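Local structure of Pgp2 (Campylobacter jejuni subsp. jejuni, 6XJ6) at residues W117-P122 with R134-L139. The protein probably trims peptidoglycan peptides as an LD-carboxypeptidase of the YkuD family and directs helical cell shape, with an accessory NTF2-like domain whose pocket binds peptidoglycan. Sequence-based numbering, arbitrary orientation.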
ATOM      1  N   TRP A 117      14.003   5.681   4.172  1.00 14.21           N
ATOM      2  CA  TRP A 117      14.041   5.058   5.480  1.00 13.73           C
ATOM      3  C   TRP A 117      13.438   5.997   6.510  1.00 15.08           C
ATOM      4  O   TRP A 117      13.305   7.203   6.285  1.00 16.67           O
ATOM      5  CB  TRP A 117      15.491   4.810   5.925  1.00 15.42           C
ATOM      6  CG  TRP A 117      16.325   3.981   5.002  1.00 15.53           C
ATOM      7  CD1 TRP A 117      15.897   3.210   3.965  1.00 16.00           C
ATOM      8  CD2 TRP A 117      17.744   3.823   5.063  1.00 15.59           C
ATOM      9  NE1 TRP A 117      16.972   2.591   3.359  1.00 17.12           N
ATOM     10  CE2 TRP A 117      18.116   2.950   4.024  1.00 16.82           C
ATOM     11  CE3 TRP A 117      18.739   4.347   5.894  1.00 18.56           C
ATOM     12  CZ2 TRP A 117      19.441   2.596   3.787  1.00 19.12           C
ATOM     13  CZ3 TRP A 117      20.052   3.989   5.662  1.00 20.14           C
ATOM     14  CH2 TRP A 117      20.391   3.119   4.622  1.00 19.90           C
ATOM     15  N   ILE A 118      13.075   5.416   7.649  1.00 14.18           N
ATOM     16  CA  ILE A 118      12.860   6.150   8.885  1.00 15.80           C
ATOM     17  C   ILE A 118      14.107   5.941   9.729  1.00 18.30           C
ATOM     18  O   ILE A 118      14.539   4.799   9.934  1.00 17.09           O
ATOM     19  CB  ILE A 118      11.607   5.640   9.616  1.00 16.40           C
ATOM     20  CG1 ILE A 118      10.358   5.881   8.760  1.00 16.44           C
ATOM     21  CG2 ILE A 118      11.478   6.297  11.001  1.00 16.59           C
ATOM     22  CD1 ILE A 118       9.074   5.252   9.331  1.00 16.69           C
ATOM     23  N   HIS A 119      14.704   7.030  10.201  1.00 16.53           N
ATOM     24  CA  HIS A 119      15.938   6.920  10.966  1.00 17.12           C
ATOM     25  C   HIS A 119      16.024   8.105  11.921  1.00 18.34           C
ATOM     26  O   HIS A 119      15.038   8.813  12.151  1.00 18.44           O
ATOM     27  CB  HIS A 119      17.151   6.760  10.033  1.00 17.51           C
ATOM     28  CG  HIS A 119      17.359   7.900   9.083  1.00 17.01           C
ATOM     29  ND1 HIS A 119      17.648   9.179   9.501  1.00 18.98           N
ATOM     30  CD2 HIS A 119      17.340   7.940   7.730  1.00 19.21           C
ATOM     31  CE1 HIS A 119      17.797   9.962   8.444  1.00 20.51           C
ATOM     32  NE2 HIS A 119      17.617   9.234   7.357  1.00 20.61           N
ATOM     33  N   GLY A 120      17.209   8.304  12.499  1.00 19.17           N
ATOM     34  CA  GLY A 120      17.434   9.335  13.473  1.00 19.88           C
ATOM     35  C   GLY A 120      18.308  10.455  12.956  1.00 21.13           C
ATOM     36  O   GLY A 120      18.426  10.690  11.744  1.00 20.67           O
ATOM     37  N   TYR A 121      18.939  11.156  13.892  1.00 24.88           N
ATOM     38  CA  TYR A 121      19.766  12.316  13.622  1.00 25.15           C
ATOM     39  C   TYR A 121      21.238  11.965  13.770  1.00 25.61           C
ATOM     40  O   TYR A 121      21.590  11.052  14.527  1.00 25.73           O
ATOM     41  CB  TYR A 121      19.440  13.428  14.624  1.00 25.90           C
ATOM     42  CG  TYR A 121      18.167  14.187  14.331  1.00 25.01           C
ATOM     43  CD1 TYR A 121      18.203  15.526  13.976  1.00 24.08           C
ATOM     44  CD2 TYR A 121      16.929  13.570  14.422  1.00 24.51           C
ATOM     45  CE1 TYR A 121      17.048  16.232  13.721  1.00 24.55           C
ATOM     46  CE2 TYR A 121      15.767  14.266  14.158  1.00 24.06           C
ATOM     47  CZ  TYR A 121      15.833  15.600  13.810  1.00 23.69           C
ATOM     48  OH  TYR A 121      14.681  16.304  13.556  1.00 24.82           O
ATOM     49  N   PRO A 122      22.122  12.678  13.072  1.00 26.15           N
ATOM     50  CA  PRO A 122      23.559  12.452  13.244  1.00 26.61           C
ATOM     51  C   PRO A 122      23.953  12.496  14.711  1.00 29.41           C
ATOM     52  O   PRO A 122      23.593  13.420  15.447  1.00 33.61           O
ATOM     53  CB  PRO A 122      24.186  13.607  12.461  1.00 26.97           C
ATOM     54  CG  PRO A 122      23.192  13.913  11.402  1.00 27.03           C
ATOM     55  CD  PRO A 122      21.852  13.701  12.045  1.00 26.50           C
ATOM     56  N   ARG A 134      17.351  13.316   2.021  1.00 21.80           N
ATOM     57  CA  ARG A 134      17.184  12.632   0.737  1.00 23.47           C
ATOM     58  C   ARG A 134      15.872  11.847   0.692  1.00 21.03           C
ATOM     59  O   ARG A 134      15.791  10.751   0.135  1.00 21.86           O
ATOM     60  CB  ARG A 134      18.394  11.758   0.404  1.00 25.30           C
ATOM     61  CG  ARG A 134      19.695  12.540   0.300  1.00 29.13           C
ATOM     62  CD  ARG A 134      20.781  11.722  -0.376  1.00 35.98           C
ATOM     63  NE  ARG A 134      20.948  10.420   0.263  1.00 59.17           N
ATOM     64  CZ  ARG A 134      21.571   9.382  -0.288  1.00 67.80           C
ATOM     65  NH1 ARG A 134      22.098   9.474  -1.505  1.00 50.22           N
ATOM     66  NH2 ARG A 134      21.669   8.242   0.383  1.00 72.62           N
ATOM     67  N   GLY A 135      14.830  12.420   1.287  1.00 19.25           N
ATOM     68  CA  GLY A 135      13.512  11.824   1.282  1.00 17.38           C
ATOM     69  C   GLY A 135      13.199  10.956   2.480  1.00 16.34           C
ATOM     70  O   GLY A 135      12.047  10.533   2.642  1.00 17.52           O
ATOM     71  N   CYS A 136      14.181  10.677   3.322  1.00 18.44           N
ATOM     72  CA  CYS A 136      13.940   9.910   4.529  1.00 16.21           C
ATOM     73  C   CYS A 136      13.171  10.744   5.551  1.00 17.37           C
ATOM     74  O   CYS A 136      13.058  11.968   5.447  1.00 17.74           O
ATOM     75  CB  CYS A 136      15.270   9.459   5.126  1.00 17.75           C
ATOM     76  SG  CYS A 136      16.109   8.207   4.155  1.00 18.98           S
ATOM     77  N   ILE A 137      12.634  10.050   6.550  1.00 15.61           N
ATOM     78  CA  ILE A 137      11.909  10.659   7.658  1.00 16.73           C
ATOM     79  C   ILE A 137      12.771  10.489   8.897  1.00 18.82           C
ATOM     80  O   ILE A 137      13.146   9.363   9.244  1.00 18.55           O
ATOM     81  CB  ILE A 137      10.538   9.999   7.853  1.00 16.35           C
ATOM     82  CG1 ILE A 137       9.698  10.192   6.592  1.00 18.66           C
ATOM     83  CG2 ILE A 137       9.833  10.578   9.082  1.00 17.92           C
ATOM     84  CD1 ILE A 137       8.501   9.268   6.513  1.00 17.60           C
ATOM     85  N   ALA A 138      13.099  11.600   9.555  1.00 17.62           N
ATOM     86  CA  ALA A 138      13.976  11.594  10.716  1.00 19.43           C
ATOM     87  C   ALA A 138      13.174  11.861  11.983  1.00 21.69           C
ATOM     88  O   ALA A 138      12.416  12.836  12.057  1.00 21.83           O
ATOM     89  CB  ALA A 138      15.075  12.647  10.569  1.00 23.24           C
ATOM     90  N   LEU A 139      13.357  10.994  12.972  1.00 19.85           N
ATOM     91  CA  LEU A 139      12.809  11.157  14.307  1.00 18.92           C
ATOM     92  C   LEU A 139      13.944  11.413  15.287  1.00 22.13           C
ATOM     93  O   LEU A 139      15.065  10.943  15.088  1.00 21.95           O
ATOM     94  CB  LEU A 139      12.090   9.878  14.732  1.00 19.77           C
ATOM     95  CG  LEU A 139      10.911   9.472  13.859  1.00 19.03           C
ATOM     96  CD1 LEU A 139      10.345   8.139  14.323  1.00 19.79           C
ATOM     97  CD2 LEU A 139       9.836  10.545  13.901  1.00 21.31           C
TER
HETATM   98  O   HOH W   1      12.367  14.684  14.023  1.00 22.52           O
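His119 and Cys136, the predicted proton donor/acceptor and nucleophile of this YkuD-type catalytic domain, meet edge to sulfur at one end of a short parallel strand pair. NE2 of His119 lies 3.2 Å from Cys136 CB and 3.7 Å from Cys136 SG, which sits at the edge of the imidazole. The ring gets there through the crowded position between backbone N and carbonyl carbon (chi1 60°). The other ring nitrogen, ND1, donates in the ring plane to a lone pair of Gly120 O at 2.8 Å, fixing the ring's rotation, and Tyr92 packs edge-to-face with the same ring. The sulfur, in turn, accepts the backbone N-H of Trp117 (N to SG 3.3 Å) in a nearly straight bond.

Beneath this first shell runs the strand ladder of three nearly straight hydrogen bonds, Ile137 N to Trp117 O (2.9 Å), His119 N to Ile137 O (3.0 Å) and Leu139 N to His119 O (2.9 Å). Ile118 and Ile137 point to the opposite sheet face from His119 and Ala138, and Ile118 CG2 meets Leu139 CD1 obliquely beside Phe147 of helix 141-151. Farther along, a water links Tyr121 OH to Ala138 O.

With ND1 donating, NE2 is left as the probable basic nitrogen; it is buried without a polar partner, consistent with a role in taking the thiol proton, and the Trp117 N-H would help stabilise a thiolate.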